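Local coordinates for hypothetical conserved protein (Geobacillus kaustophilus, PDB 2R5X), which is of unknown function and belongs to the YugN-like family, pairing an antiparallel beta sheet with two helices, at residues K113-L116 with E117-K120. The protein carries 1 engineered substitution. Numbering follows the deposited sequence. Where two conformers were deposited one is given.
Sequences KSEL and EKIK
The last turn of helix 99-117 unwinds here into the C-terminal tail, with a salt bridge on each of two sides: K113 with E117, and E115 with K118. The backbone keeps one regular i to i+4 bond, E117 N to K113 O at 3.0 Å; beyond it K118 N bonds only weakly to S114 O and E115 O, and I119 N weakly to L116 O, 3.4 Å away. K118 runs out extended beyond CG (chi2 171°), its CG lying against S114 O, and brings NZ to 3.0 Å from E115 OE2, which the bend in E115 (chi2 -49°) turns to meet it; NZ comes in on the syn side, 23° out of the carboxylate plane. The other oxygen, E115 OE1, pairs with R26 of helix 17-26, so one carboxylate ties the helix end to both its tail and its neighbour. With an alanine at this position, R26 and K118 would probably lose the counter-charge they share. L116 and I119 pack on V15 and I23, and, away from the E115-K118 bridge, K113 NZ is held mainly by Q13 and G9, with a weak 3.4 Å bond to E117 OE2. The same E117 OE2 takes a long 3.7 Å salt bridge from NZ of the poorly ordered K120.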
# COMPACT_ATOMS: atom_id res chain seq x y z
N LYS A 113 -0.49 -9.03 3.43
CA LYS A 113 0.49 -9.83 4.17
C LYS A 113 0.39 -11.34 3.87
O LYS A 113 1.42 -11.98 3.64
CB LYS A 113 0.38 -9.55 5.67
CG LYS A 113 1.33 -10.35 6.57
CD LYS A 113 2.78 -9.96 6.36
CE LYS A 113 3.70 -10.89 7.13
NZ LYS A 113 5.11 -10.42 7.16
N SER A 114 -0.83 -11.86 3.84
CA SER A 114 -1.11 -13.28 3.54
C SER A 114 -0.63 -13.67 2.15
O SER A 114 -0.05 -14.74 1.96
CB SER A 114 -2.60 -13.57 3.68
OG SER A 114 -2.91 -14.92 3.36
N GLU A 115 -0.89 -12.81 1.17
CA GLU A 115 -0.44 -13.04 -0.21
C GLU A 115 1.08 -13.01 -0.35
O GLU A 115 1.64 -13.77 -1.14
CB GLU A 115 -1.08 -12.05 -1.20
CG GLU A 115 -2.58 -12.25 -1.45
CD GLU A 115 -2.96 -13.70 -1.75
OE1 GLU A 115 -2.55 -14.22 -2.81
OE2 GLU A 115 -3.67 -14.30 -0.92
N LEU A 116 1.75 -12.15 0.42
CA LEU A 116 3.21 -12.07 0.39
C LEU A 116 3.86 -13.28 1.07
O LEU A 116 4.91 -13.74 0.63
CB LEU A 116 3.72 -10.76 1.00
CG LEU A 116 3.42 -9.43 0.27
CD1 LEU A 116 3.76 -8.27 1.17
CD2 LEU A 116 4.16 -9.30 -1.05
N GLU A 117 3.21 -13.78 2.12
CA GLU A 117 3.66 -14.98 2.84
C GLU A 117 3.59 -16.26 1.99
O GLU A 117 4.37 -17.19 2.20
CB GLU A 117 2.86 -15.18 4.13
CG GLU A 117 3.30 -14.30 5.30
CD GLU A 117 4.70 -14.63 5.81
OE1 GLU A 117 5.05 -15.83 5.88
OE2 GLU A 117 5.44 -13.69 6.16
N LYS A 118 2.67 -16.28 1.02
CA LYS A 118 2.46 -17.43 0.15
C LYS A 118 3.56 -17.63 -0.90
O LYS A 118 3.70 -18.71 -1.46
CB LYS A 118 1.12 -17.32 -0.56
CG LYS A 118 -0.07 -17.65 0.31
CD LYS A 118 -1.36 -17.30 -0.40
CE LYS A 118 -2.55 -17.70 0.44
NZ LYS A 118 -3.81 -17.24 -0.16
N ILE A 119 4.33 -16.57 -1.16
CA ILE A 119 5.38 -16.62 -2.17
C ILE A 119 6.76 -16.34 -1.59
O ILE A 119 7.73 -16.20 -2.33
CB ILE A 119 5.10 -15.62 -3.33
CG1 ILE A 119 4.97 -14.19 -2.79
CG2 ILE A 119 3.85 -16.03 -4.11
CD1 ILE A 119 5.28 -13.12 -3.82
N LYS A 120 6.83 -16.26 -0.26
CA LYS A 120 8.04 -15.84 0.46
C LYS A 120 9.23 -16.77 0.23
O LYS A 120 10.37 -16.31 0.13
CB LYS A 120 7.74 -15.70 1.95
CG LYS A 120 8.72 -14.80 2.71
CD LYS A 120 8.34 -14.68 4.18
CE LYS A 120 9.40 -13.93 4.96
NZ LYS A 120 9.10 -13.88 6.42